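Local coordinates for protein BlEst2 (Bacillus licheniformis, PDB 6WPX) that probably hydrolyses ester bonds as a lipase or esterase of the alpha/beta-hydrolase type, captured in its propeptide form with an autoinhibitory C-terminal domain, at residues A[207-212]-A[251-256]; A[214-219]-A[344-349]; A[65-70]-A[257-262]; A[142-147]-A[203-208]; A[221-226]-A[380-385]. One frame throughout, in Å; residues are numbered along the deposited sequence. Where two conformers were deposited one is given.

Contact 1 (A[207-212]-A[251-256]); sequences GNKIGG and KWDHFS
K209 lies against both W252 and D253, and its backbone N-H bonds W252 O at 3.0 Å, joining the two loops where G207 CA also leans on the same carbonyl. A side chain on G207 would run into W252 O, which makes glycine the fitting residue there. The lysine chain starts with CG anti to the backbone N (chi1 -172°), then bends at chi3, bringing CE to 4.1 Å from D253 OD2. Its ammonium is not paired with that carboxylate; a water held at 2.9 Å by K209 NZ passes the link on to K251 O. The carboxylate of D253 divides its work: OD1 accepts from its own loop, and OD2 takes a water that also bonds I210 O. CG sits between the backbone N and the carbonyl carbon (chi1 59°), and OD1 accepts from F255 N at 2.9 Å, an Asx turn, and from S256 N at 2.8 Å, above the carboxylate plane. S256 OG answers by accepting D253 N. An alanine at D253 would probably leave the N-H groups of F255 and S256 without their acceptor and the water on I210 O without its second hold. H254, bonded to D231 and stacked on Y118 at the end of strand 113-118, touches S119, an arrangement consistent with a Ser-His-Asp catalytic triad. The contact joins the loop after strand 201-205 to the one leading into helix 260-267, on which W252 rests through T263 and V266.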
# COMPACT_ATOMS: atom_id res chain seq x y z
N GLY A 207 4.88 10.15 5.30
CA GLY A 207 4.42 10.26 6.68
C GLY A 207 4.80 9.03 7.49
O GLY A 207 5.05 7.95 6.93
N ASN A 208 4.87 9.18 8.82
CA ASN A 208 5.20 8.05 9.72
C ASN A 208 4.10 7.86 10.77
O ASN A 208 4.30 7.11 11.71
CB ASN A 208 6.54 8.27 10.41
CG ASN A 208 6.59 9.51 11.26
OD1 ASN A 208 5.57 10.06 11.66
ND2 ASN A 208 7.76 10.04 11.47
N LYS A 209 2.99 8.58 10.63
CA LYS A 209 1.91 8.49 11.60
C LYS A 209 0.87 7.47 11.14
O LYS A 209 0.44 7.52 9.99
CB LYS A 209 1.26 9.88 11.82
CG LYS A 209 0.25 9.90 12.97
CD LYS A 209 0.01 11.29 13.55
CE LYS A 209 -1.14 12.01 12.88
NZ LYS A 209 -1.55 13.22 13.64
N ILE A 210 0.46 6.56 12.01
CA ILE A 210 -0.57 5.60 11.60
C ILE A 210 -1.92 6.05 12.18
O ILE A 210 -1.96 7.03 12.93
CB ILE A 210 -0.19 4.12 11.89
CG1 ILE A 210 -0.20 3.80 13.42
CG2 ILE A 210 1.16 3.78 11.26
CD1 ILE A 210 -0.48 2.23 13.73
N GLY A 211 -2.99 5.35 11.84
CA GLY A 211 -4.30 5.69 12.38
C GLY A 211 -4.37 5.29 13.84
O GLY A 211 -3.76 4.30 14.25
N GLY A 212 -5.10 6.08 14.63
CA GLY A 212 -5.31 5.77 16.04
C GLY A 212 -6.25 4.57 16.17
O GLY A 212 -7.04 4.31 15.26
N LYS A 251 5.23 13.92 10.49
CA LYS A 251 4.23 13.28 11.35
C LYS A 251 2.84 13.41 10.73
O LYS A 251 1.96 14.10 11.24
CB LYS A 251 4.31 13.80 12.79
CG LYS A 251 5.70 13.60 13.39
CD LYS A 251 5.73 14.03 14.83
CE LYS A 251 7.11 13.92 15.44
NZ LYS A 251 7.52 12.51 15.63
N TRP A 252 2.70 12.77 9.56
CA TRP A 252 1.45 12.75 8.81
C TRP A 252 1.03 11.32 8.59
O TRP A 252 1.87 10.43 8.50
CB TRP A 252 1.62 13.45 7.43
CG TRP A 252 2.37 14.75 7.49
CD1 TRP A 252 2.03 15.86 8.20
CD2 TRP A 252 3.62 15.04 6.86
NE1 TRP A 252 3.00 16.84 8.05
CE2 TRP A 252 4.00 16.35 7.24
CE3 TRP A 252 4.47 14.32 6.00
CZ2 TRP A 252 5.18 16.95 6.79
CZ3 TRP A 252 5.63 14.92 5.53
CH2 TRP A 252 5.98 16.21 5.94
N ASP A 253 -0.28 11.11 8.49
CA ASP A 253 -0.79 9.82 8.11
C ASP A 253 -1.18 10.01 6.65
O ASP A 253 -1.08 11.14 6.12
CB ASP A 253 -1.94 9.33 9.02
CG ASP A 253 -3.17 10.22 9.09
OD1 ASP A 253 -3.65 10.65 8.04
OD2 ASP A 253 -3.71 10.40 10.19
N HIS A 254 -1.64 8.95 6.00
CA HIS A 254 -2.00 9.03 4.58
C HIS A 254 -3.10 10.04 4.27
O HIS A 254 -3.12 10.55 3.16
CB HIS A 254 -2.36 7.64 4.03
CG HIS A 254 -2.12 7.53 2.57
ND1 HIS A 254 -0.83 7.69 2.02
CD2 HIS A 254 -2.99 7.28 1.57
CE1 HIS A 254 -0.99 7.53 0.72
NE2 HIS A 254 -2.27 7.31 0.41
N PHE A 255 -4.00 10.34 5.22
CA PHE A 255 -5.04 11.34 4.97
C PHE A 255 -4.55 12.75 5.28
O PHE A 255 -4.83 13.66 4.52
CB PHE A 255 -6.33 11.05 5.78
CG PHE A 255 -6.97 9.70 5.55
CD1 PHE A 255 -6.91 9.09 4.30
CD2 PHE A 255 -7.68 9.07 6.55
CE1 PHE A 255 -7.51 7.84 4.08
CE2 PHE A 255 -8.30 7.84 6.32
CZ PHE A 255 -8.20 7.23 5.09
N SER A 256 -3.83 12.94 6.38
CA SER A 256 -3.39 14.27 6.78
C SER A 256 -2.29 14.90 5.88
O SER A 256 -2.11 16.12 5.87
CB SER A 256 -2.97 14.28 8.25
OG SER A 256 -1.69 13.70 8.40
O HOH W 1 -0.68 14.67 10.72
O HOH W 2 1.05 14.43 14.02
O HOH W 3 -3.32 9.42 12.71

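Contact 2 (A[214-219]-A[344-349]); sequences GSALFF and KTADVF
A216 and A346 meet methyl to methyl, CB to CB at 4.4 Å, and L217 covers the same alanine from beside them. A346 CB points at the opposing loop and comes to 3.8 Å from A216 O, while CD2 of L217 reaches it at 4.2 Å. In L217 CG is anti to the carbonyl carbon (chi1 -65°), and CD2 lies near both A346 CB and D347 OD1. There the leucine and aspartate chains cross obliquely, CD2 lying 4.1 Å from D347 OD1. The other oxygen, OD2, is turned to its own loop and takes a weak bond from V348 N. At the far end K344 O receives the CA-H of A216 at 3.5 Å, whereas the lysine chain leads away. The second loop is tied up internally by T345 OG1, which donates to F349 O. Between the two segments the contact is made by apolar groups and a CA-H...O approach, without a direct polar bond. L217, at the N-cap of helix 218-224, is the third residue of a type I turn from S215 to F218, closed by F218 N on S215 O; its partner loop connects strand 341-344, at the margin of an antiparallel sheet, to strand 353-360, and F219 sets its ring edge-to-face with H317 of strand 313-320.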
# COMPACT_ATOMS: atom_id res chain seq x y z
N GLY A 214 -9.27 2.57 16.49
CA GLY A 214 -10.66 2.91 16.19
C GLY A 214 -10.84 3.67 14.89
O GLY A 214 -11.97 3.84 14.46
N SER A 215 -9.73 4.15 14.28
CA SER A 215 -9.78 4.94 13.03
C SER A 215 -9.43 4.13 11.78
O SER A 215 -8.85 3.05 11.89
CB SER A 215 -8.92 6.20 13.15
OG SER A 215 -7.54 5.89 13.15
N ALA A 216 -9.75 4.68 10.60
CA ALA A 216 -9.57 4.05 9.28
C ALA A 216 -8.13 3.64 8.91
O ALA A 216 -7.98 2.86 7.97
CB ALA A 216 -10.13 4.94 8.19
N LEU A 217 -7.09 4.17 9.56
CA LEU A 217 -5.72 3.77 9.17
C LEU A 217 -5.01 2.98 10.27
O LEU A 217 -3.79 2.81 10.22
CB LEU A 217 -4.89 4.99 8.70
CG LEU A 217 -5.36 5.71 7.42
CD1 LEU A 217 -4.72 7.12 7.32
CD2 LEU A 217 -5.00 4.91 6.17
N PHE A 218 -5.77 2.49 11.24
CA PHE A 218 -5.20 1.64 12.31
C PHE A 218 -4.76 0.30 11.69
O PHE A 218 -3.60 -0.02 11.78
CB PHE A 218 -6.16 1.38 13.46
CG PHE A 218 -5.52 0.57 14.54
CD1 PHE A 218 -4.48 1.09 15.30
CD2 PHE A 218 -5.88 -0.74 14.77
CE1 PHE A 218 -3.88 0.34 16.29
CE2 PHE A 218 -5.28 -1.49 15.77
CZ PHE A 218 -4.27 -0.95 16.51
N PHE A 219 -5.70 -0.43 11.08
CA PHE A 219 -5.37 -1.73 10.43
C PHE A 219 -4.21 -1.56 9.45
O PHE A 219 -3.26 -2.26 9.60
CB PHE A 219 -6.55 -2.40 9.73
CG PHE A 219 -6.09 -3.43 8.74
CD1 PHE A 219 -5.51 -4.61 9.16
CD2 PHE A 219 -6.16 -3.20 7.37
CE1 PHE A 219 -5.04 -5.54 8.25
CE2 PHE A 219 -5.71 -4.13 6.47
CZ PHE A 219 -5.14 -5.30 6.90
N LYS A 344 -13.86 1.80 9.09
CA LYS A 344 -13.97 1.54 7.67
C LYS A 344 -12.54 1.19 7.22
O LYS A 344 -11.58 1.60 7.86
CB LYS A 344 -14.40 2.82 6.92
CG LYS A 344 -15.85 3.21 7.11
CD LYS A 344 -16.18 4.39 6.21
CE LYS A 344 -17.59 4.86 6.38
NZ LYS A 344 -17.90 5.99 5.46
N THR A 345 -12.39 0.43 6.14
CA THR A 345 -11.04 0.19 5.62
C THR A 345 -10.75 1.34 4.65
O THR A 345 -11.67 2.10 4.32
CB THR A 345 -10.88 -1.21 5.03
OG1 THR A 345 -12.02 -1.50 4.26
CG2 THR A 345 -10.72 -2.26 6.11
N ALA A 346 -9.52 1.50 4.22
CA ALA A 346 -9.23 2.68 3.39
C ALA A 346 -8.37 2.28 2.19
O ALA A 346 -7.97 1.14 2.12
CB ALA A 346 -8.52 3.66 4.25
N ASP A 347 -8.12 3.24 1.30
CA ASP A 347 -7.25 3.06 0.11
C ASP A 347 -7.60 1.77 -0.64
O ASP A 347 -8.74 1.61 -1.08
CB ASP A 347 -5.75 3.30 0.42
CG ASP A 347 -5.04 2.47 1.50
OD1 ASP A 347 -5.10 2.84 2.68
OD2 ASP A 347 -4.40 1.46 1.14
N VAL A 348 -6.61 0.92 -0.81
CA VAL A 348 -6.68 -0.40 -1.47
C VAL A 348 -7.90 -1.18 -0.96
O VAL A 348 -8.49 -1.84 -1.78
CB VAL A 348 -5.36 -1.12 -1.23
CG1 VAL A 348 -5.46 -2.61 -1.42
CG2 VAL A 348 -4.28 -0.52 -2.10
N PHE A 349 -8.24 -1.08 0.33
CA PHE A 349 -9.40 -1.81 0.83
C PHE A 349 -10.62 -0.89 1.02
O PHE A 349 -11.57 -1.28 1.71
CB PHE A 349 -9.06 -2.58 2.13
CG PHE A 349 -8.20 -3.81 1.92
CD1 PHE A 349 -6.82 -3.73 1.95
CD2 PHE A 349 -8.79 -5.05 1.71
CE1 PHE A 349 -6.03 -4.87 1.76
CE2 PHE A 349 -8.00 -6.19 1.51
CZ PHE A 349 -6.63 -6.10 1.56

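Contact 3 (A[65-70]-A[257-262]); sequences DENDMA and IIKGNL
N67 presents its flat carboxamide to I258 and G260, bonding near its plane at the rim and from above at one face. At the rim ND2 donates to I258 O at 2.8 Å and OD1 accepts G260 N at 2.9 Å; over a face stands M69 N, 60° out of the carbonyl plane, whose bond to OD1 makes an Asx turn. These bonds set the start of helix 69-75 against that of helix 260-267 in the alpha/beta-hydrolase fold. D68 supplies a second flat group: OD1 uses its syn lone pair for N261 N at 2.9 Å, and its plane is turned 62° from the amide of N261, with a water joining D68 OD1 to N261 OD1. OD1 thus meets the first turn of helix 260-267, whose N-terminal end would probably favour the negative charge, while OD2 is held by Q72 of helix 69-75. A leucine in place of N67 would probably leave the N-H groups of G260 and M69, and the carbonyls of I258 and A62, without their mates. K259 swings back, its chain folded at chi2 (-64°), which lays CD by E66 O; NZ then bonds that carbonyl at 2.8 Å, and two waters also accept from NZ, one leading to E66 OE1. A side chain on G260 would collide with D68 OD1 and M69 N. M69, its chain bent at chi2 and chi3, packs against G260 and I258, with SD 3.8 Å from G260 CA and CE 3.4 Å from I258 O.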
# COMPACT_ATOMS: atom_id res chain seq x y z
N ASP A 65 -12.20 18.74 -0.32
CA ASP A 65 -13.06 18.20 0.74
C ASP A 65 -12.35 18.25 2.10
O ASP A 65 -11.32 17.62 2.29
CB ASP A 65 -13.60 16.80 0.39
CG ASP A 65 -14.44 16.75 -0.88
OD1 ASP A 65 -15.05 17.78 -1.24
OD2 ASP A 65 -14.54 15.66 -1.47
N GLU A 66 -12.88 19.09 3.00
CA GLU A 66 -12.32 19.32 4.35
C GLU A 66 -10.83 19.65 4.19
O GLU A 66 -10.00 19.18 4.97
CB GLU A 66 -12.57 18.10 5.27
CG GLU A 66 -14.05 17.90 5.55
CD GLU A 66 -14.42 16.76 6.46
OE1 GLU A 66 -13.55 16.27 7.22
OE2 GLU A 66 -15.62 16.39 6.47
N ASN A 67 -10.49 20.41 3.13
CA ASN A 67 -9.12 20.73 2.75
C ASN A 67 -9.01 22.15 2.20
O ASN A 67 -9.89 22.58 1.46
CB ASN A 67 -8.62 19.70 1.70
CG ASN A 67 -7.12 19.60 1.58
OD1 ASN A 67 -6.38 20.45 2.09
ND2 ASN A 67 -6.64 18.54 0.95
N ASP A 68 -7.94 22.87 2.55
CA ASP A 68 -7.68 24.26 2.13
C ASP A 68 -6.46 24.38 1.21
O ASP A 68 -5.90 25.47 1.10
CB ASP A 68 -7.49 25.17 3.36
CG ASP A 68 -6.25 24.84 4.19
OD1 ASP A 68 -5.81 23.68 4.15
OD2 ASP A 68 -5.71 25.75 4.83
N MET A 69 -6.04 23.29 0.57
CA MET A 69 -4.87 23.30 -0.33
C MET A 69 -4.90 24.39 -1.42
O MET A 69 -3.88 25.06 -1.64
CB MET A 69 -4.65 21.92 -0.96
CG MET A 69 -3.36 21.82 -1.73
SD MET A 69 -1.86 22.05 -0.70
CE MET A 69 -1.65 20.37 -0.06
N ALA A 70 -6.05 24.57 -2.10
CA ALA A 70 -6.17 25.60 -3.14
C ALA A 70 -5.92 27.01 -2.55
O ALA A 70 -5.20 27.83 -3.15
CB ALA A 70 -7.54 25.54 -3.79
N ILE A 257 -1.53 14.06 5.16
CA ILE A 257 -0.41 14.50 4.31
C ILE A 257 -0.86 15.43 3.15
O ILE A 257 -0.04 16.14 2.59
CB ILE A 257 0.43 13.30 3.81
CG1 ILE A 257 1.87 13.74 3.43
CG2 ILE A 257 -0.28 12.52 2.66
CD1 ILE A 257 2.83 12.57 3.08
N ILE A 258 -2.15 15.43 2.81
CA ILE A 258 -2.65 16.32 1.75
C ILE A 258 -3.37 17.53 2.28
O ILE A 258 -3.85 18.33 1.47
CB ILE A 258 -3.49 15.60 0.67
CG1 ILE A 258 -4.74 14.91 1.26
CG2 ILE A 258 -2.59 14.68 -0.11
CD1 ILE A 258 -5.86 14.66 0.20
N LYS A 259 -3.51 17.64 3.61
CA LYS A 259 -4.19 18.81 4.21
C LYS A 259 -3.31 20.03 4.00
O LYS A 259 -2.17 20.07 4.48
CB LYS A 259 -4.50 18.58 5.71
CG LYS A 259 -5.44 17.41 6.00
CD LYS A 259 -6.86 17.60 5.42
CE LYS A 259 -7.81 16.50 5.85
NZ LYS A 259 -9.11 16.57 5.11
N GLY A 260 -3.82 20.99 3.23
CA GLY A 260 -3.13 22.23 2.90
C GLY A 260 -2.41 22.90 4.04
O GLY A 260 -1.20 23.13 3.96
N ASN A 261 -3.15 23.20 5.14
CA ASN A 261 -2.57 23.86 6.32
C ASN A 261 -1.41 23.09 6.95
O ASN A 261 -0.55 23.69 7.57
CB ASN A 261 -3.65 24.18 7.36
CG ASN A 261 -4.22 22.96 8.02
OD1 ASN A 261 -4.77 22.07 7.37
ND2 ASN A 261 -4.12 22.89 9.33
N LEU A 262 -1.38 21.77 6.78
CA LEU A 262 -0.33 20.96 7.34
C LEU A 262 0.90 20.85 6.43
O LEU A 262 2.01 21.02 6.91
CB LEU A 262 -0.85 19.54 7.69
CG LEU A 262 -1.98 19.42 8.77
CD1 LEU A 262 -2.35 17.95 9.01
CD2 LEU A 262 -1.57 20.06 10.11
O HOH W 4 -8.35 15.81 2.59
O HOH W 5 -11.15 15.02 6.18
O HOH W 6 -6.78 21.63 5.59

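Contact 4 (A[142-147]-A[203-208]); sequences ITLGTP and FTLAGN
T143 takes the centre of a parallel pairing with F203 and L205: its N bonds F203 O at 2.8 Å, and its O receives L205 N at 2.8 Å. G145 N then closes the ladder on L205 O at 3.0 Å, just as its chain leaves the sheet with a positive phi that favours glycine. The two strand segments run the same way, 17° apart. On one face T143 and T204 lie side by side, OG1 of the former 3.4 Å from CG2 of the latter. On the other, L205 is the shared neighbour: CD2 touches L144 CD2 at 3.7 Å, while CD1 meets I142 CG2 at 4.0 Å. The chi1 of L205, -94°, is away from the usual staggered positions. Farther back, I142 CG1 lies against F203 CB, the two chains crossing at a slant. The next shell fixes the polar ends. T143 OG1 is bonded to H148 NE2, and T204 OG1 to N246 and R240; a water that accepts T146 N at 3.1 Å lies between T143 OG1 and L205 O, where the strands begin to part. F267 of helix 260-267 covers I142 and L144, and strand 113-118 flanks the other edge of 138-144. Strands 138-144 and 201-205 are neighbouring parallel strands of the mixed, mostly parallel sheet, flanked by helices, that is the core of the alpha/beta-hydrolase fold.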
# COMPACT_ATOMS: atom_id res chain seq x y z
N ILE A 142 6.81 16.94 -6.86
CA ILE A 142 6.79 16.67 -5.43
C ILE A 142 5.71 15.59 -5.22
O ILE A 142 4.57 15.77 -5.59
CB ILE A 142 6.53 17.95 -4.61
CG1 ILE A 142 7.62 19.01 -4.89
CG2 ILE A 142 6.37 17.62 -3.09
CD1 ILE A 142 7.16 20.40 -4.68
N THR A 143 6.10 14.47 -4.64
CA THR A 143 5.17 13.38 -4.38
C THR A 143 4.90 13.31 -2.88
O THR A 143 5.82 13.43 -2.09
CB THR A 143 5.62 12.05 -4.99
OG1 THR A 143 6.69 11.49 -4.22
CG2 THR A 143 5.98 12.15 -6.47
N LEU A 144 3.63 13.10 -2.50
CA LEU A 144 3.17 13.02 -1.13
C LEU A 144 2.62 11.61 -0.90
O LEU A 144 1.58 11.26 -1.46
CB LEU A 144 2.05 14.06 -0.86
CG LEU A 144 2.29 15.53 -1.32
CD1 LEU A 144 1.06 16.41 -1.04
CD2 LEU A 144 3.52 16.12 -0.68
N GLY A 145 3.31 10.84 -0.06
CA GLY A 145 2.92 9.47 0.27
C GLY A 145 2.69 8.60 -0.93
O GLY A 145 1.71 7.85 -0.98
N THR A 146 3.56 8.72 -1.93
CA THR A 146 3.41 7.95 -3.16
C THR A 146 4.09 6.60 -3.01
O THR A 146 5.30 6.58 -2.75
CB THR A 146 4.00 8.71 -4.38
OG1 THR A 146 3.19 9.87 -4.63
CG2 THR A 146 4.05 7.81 -5.64
N PRO A 147 3.38 5.48 -3.25
CA PRO A 147 4.06 4.18 -3.19
C PRO A 147 4.90 3.93 -4.45
O PRO A 147 4.55 3.07 -5.28
CB PRO A 147 2.91 3.18 -3.03
CG PRO A 147 1.74 3.84 -3.73
CD PRO A 147 1.96 5.34 -3.61
N PHE A 203 11.09 15.28 -5.67
CA PHE A 203 11.05 15.44 -4.22
C PHE A 203 10.01 14.50 -3.69
O PHE A 203 8.92 14.39 -4.27
CB PHE A 203 10.65 16.86 -3.82
CG PHE A 203 11.65 17.93 -4.16
CD1 PHE A 203 11.69 18.48 -5.43
CD2 PHE A 203 12.54 18.40 -3.20
CE1 PHE A 203 12.61 19.49 -5.74
CE2 PHE A 203 13.46 19.41 -3.51
CZ PHE A 203 13.49 19.94 -4.77
N THR A 204 10.30 13.85 -2.58
CA THR A 204 9.31 12.96 -1.98
C THR A 204 9.07 13.35 -0.56
O THR A 204 10.01 13.71 0.16
CB THR A 204 9.68 11.47 -2.08
OG1 THR A 204 10.75 11.19 -1.19
CG2 THR A 204 10.01 11.00 -3.51
N LEU A 205 7.82 13.29 -0.16
CA LEU A 205 7.39 13.48 1.22
C LEU A 205 6.75 12.16 1.62
O LEU A 205 6.13 11.49 0.79
CB LEU A 205 6.36 14.62 1.38
CG LEU A 205 6.95 16.00 1.74
CD1 LEU A 205 7.74 16.56 0.57
CD2 LEU A 205 5.81 16.98 2.11
N ALA A 206 6.92 11.79 2.88
CA ALA A 206 6.31 10.57 3.41
C ALA A 206 5.92 10.83 4.85
O ALA A 206 6.57 11.63 5.53
CB ALA A 206 7.27 9.39 3.31
N GLY A 207 4.88 10.15 5.30
CA GLY A 207 4.42 10.26 6.68
C GLY A 207 4.80 9.03 7.49
O GLY A 207 5.05 7.95 6.93
N ASN A 208 4.87 9.18 8.82
CA ASN A 208 5.20 8.05 9.72
C ASN A 208 4.10 7.86 10.77
O ASN A 208 4.30 7.11 11.71
CB ASN A 208 6.54 8.27 10.41
CG ASN A 208 6.59 9.51 11.26
OD1 ASN A 208 5.57 10.06 11.66
ND2 ASN A 208 7.76 10.04 11.47
O HOH W 7 6.27 10.17 -1.71

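Contact 5 (A[221-226]-A[380-385]); sequences GVYLNM and LFIVTF
Helix 218-224 packs on strand 377-386 of the five-stranded antiparallel sheet here, with V222 and Y223 of the helix and M226 just beyond it facing I382 and T384. It is a helix-on-sheet contact, probably part of the seam between the alpha/beta-hydrolase portion and the beta-rich C-terminal part. The tyrosine ring comes to I382 edge-on: CG2 of the isoleucine lies in the ring plane, 4.0 Å from Y223 CD1 and equally near CE1, and the two side chains cross at about a right angle. Y223 CG stands anti to its backbone N (chi1 -170°), and it is with its edge that the ring meets I382. M226 fills in from just past the helix. Its chain turns at chi3 (-59°), laying the methyl CE 3.5 Å above one face of the Y223 ring, toward the rim, in a contact of the CH-pi type. The sulphur meanwhile meets T384: SD is 4.0 Å from CG2 of that threonine, and V222 O is just as close to the same methyl. T384 OG1 is bonded to T315 OG1 of strand 313-320. L153 and L156 of helix 152-157 also touch Y223, and L156 reaches I382, so the ring is enclosed on several sides. A water also bridges the helix and the strand, 2.7 Å from V222 O and 3.2 Å from T384 OG1.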
# COMPACT_ATOMS: atom_id res chain seq x y z
N GLY A 221 -1.97 0.70 9.21
CA GLY A 221 -0.77 1.06 9.96
C GLY A 221 -0.09 -0.11 10.65
O GLY A 221 1.12 -0.30 10.50
N VAL A 222 -0.85 -0.91 11.40
CA VAL A 222 -0.28 -2.06 12.12
C VAL A 222 0.10 -3.17 11.14
O VAL A 222 1.07 -3.87 11.39
CB VAL A 222 -1.13 -2.56 13.32
CG1 VAL A 222 -1.37 -1.44 14.35
CG2 VAL A 222 -2.45 -3.14 12.86
N TYR A 223 -0.61 -3.30 10.02
CA TYR A 223 -0.22 -4.25 8.98
C TYR A 223 1.14 -3.82 8.41
O TYR A 223 2.08 -4.60 8.36
CB TYR A 223 -1.26 -4.33 7.85
CG TYR A 223 -0.96 -5.48 6.92
CD1 TYR A 223 -1.35 -6.79 7.23
CD2 TYR A 223 -0.22 -5.29 5.76
CE1 TYR A 223 -1.01 -7.86 6.41
CE2 TYR A 223 0.08 -6.34 4.90
CZ TYR A 223 -0.29 -7.63 5.25
OH TYR A 223 0.03 -8.64 4.39
N LEU A 224 1.24 -2.56 8.00
CA LEU A 224 2.49 -2.06 7.42
C LEU A 224 3.62 -1.92 8.44
O LEU A 224 4.78 -1.97 8.03
CB LEU A 224 2.25 -0.76 6.64
CG LEU A 224 1.36 -0.86 5.42
CD1 LEU A 224 1.18 0.49 4.80
CD2 LEU A 224 1.91 -1.84 4.36
N ASN A 225 3.30 -1.86 9.75
CA ASN A 225 4.31 -1.85 10.83
C ASN A 225 5.16 -3.13 10.78
O ASN A 225 6.27 -3.11 11.27
CB ASN A 225 3.65 -1.76 12.21
CG ASN A 225 3.40 -0.36 12.65
OD1 ASN A 225 3.77 0.59 11.98
ND2 ASN A 225 2.72 -0.21 13.76
N MET A 226 4.65 -4.20 10.16
CA MET A 226 5.43 -5.43 10.02
C MET A 226 6.61 -5.21 9.08
O MET A 226 7.57 -5.97 9.13
CB MET A 226 4.56 -6.56 9.46
CG MET A 226 3.44 -6.99 10.43
SD MET A 226 2.63 -8.46 9.80
CE MET A 226 2.01 -7.86 8.15
N LEU A 380 -11.46 -11.46 5.60
CA LEU A 380 -10.01 -11.55 5.59
C LEU A 380 -9.64 -11.38 7.05
O LEU A 380 -9.94 -10.36 7.65
CB LEU A 380 -9.37 -10.47 4.71
CG LEU A 380 -7.84 -10.53 4.51
CD1 LEU A 380 -7.40 -11.90 3.96
CD2 LEU A 380 -7.37 -9.43 3.59
N PHE A 381 -9.07 -12.43 7.63
CA PHE A 381 -8.69 -12.51 9.04
C PHE A 381 -7.19 -12.38 9.12
O PHE A 381 -6.48 -13.16 8.50
CB PHE A 381 -9.16 -13.86 9.64
CG PHE A 381 -8.61 -14.12 11.03
CD1 PHE A 381 -8.70 -13.16 12.03
CD2 PHE A 381 -7.98 -15.33 11.32
CE1 PHE A 381 -8.17 -13.39 13.30
CE2 PHE A 381 -7.48 -15.58 12.61
CZ PHE A 381 -7.59 -14.61 13.59
N ILE A 382 -6.71 -11.38 9.88
CA ILE A 382 -5.28 -11.13 9.97
C ILE A 382 -4.87 -10.92 11.41
O ILE A 382 -5.50 -10.16 12.14
CB ILE A 382 -4.83 -9.91 9.09
CG1 ILE A 382 -5.19 -10.11 7.61
CG2 ILE A 382 -3.34 -9.54 9.25
CD1 ILE A 382 -5.27 -8.83 6.83
N VAL A 383 -3.78 -11.57 11.78
CA VAL A 383 -3.16 -11.42 13.09
C VAL A 383 -1.75 -10.91 12.85
O VAL A 383 -1.03 -11.48 12.04
CB VAL A 383 -3.16 -12.73 13.93
CG1 VAL A 383 -2.51 -12.50 15.31
CG2 VAL A 383 -4.56 -13.27 14.11
N THR A 384 -1.34 -9.86 13.56
CA THR A 384 0.06 -9.44 13.49
C THR A 384 0.66 -9.79 14.84
O THR A 384 -0.06 -9.83 15.83
CB THR A 384 0.27 -7.95 13.10
OG1 THR A 384 0.04 -7.17 14.27
CG2 THR A 384 -0.62 -7.51 11.93
N PHE A 385 1.96 -10.08 14.87
CA PHE A 385 2.65 -10.47 16.09
C PHE A 385 3.85 -9.61 16.34
O PHE A 385 4.66 -9.37 15.43
CB PHE A 385 3.15 -11.93 16.00
CG PHE A 385 2.10 -12.98 15.71
CD1 PHE A 385 1.62 -13.17 14.41
CD2 PHE A 385 1.63 -13.81 16.72
CE1 PHE A 385 0.65 -14.13 14.14
CE2 PHE A 385 0.65 -14.78 16.45
CZ PHE A 385 0.19 -14.94 15.16
O HOH W 8 2.26 -4.93 13.63

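In the fold
From the N terminus, contact 3 opens first, at 65-70, and closes at 257-262, so that its long loop holds contacts 4 and 1. Contact 4 ends on 203-208, where contact 1 begins; they share G207 and N208, and contact 1 closes at 251-256. Contacts 2 and 5 open after contact 1 has opened, on 214-219 and 221-226, and close beyond contact 3, so both cross contacts 1 and 3 as well as each other. Contact 4 pairs two strands of the alpha/beta-hydrolase sheet, and contacts 1 and 3 join the loops and helix starts around it, whereas 2 and 5 use helix 218-224 to tie it to the antiparallel sheet farther on.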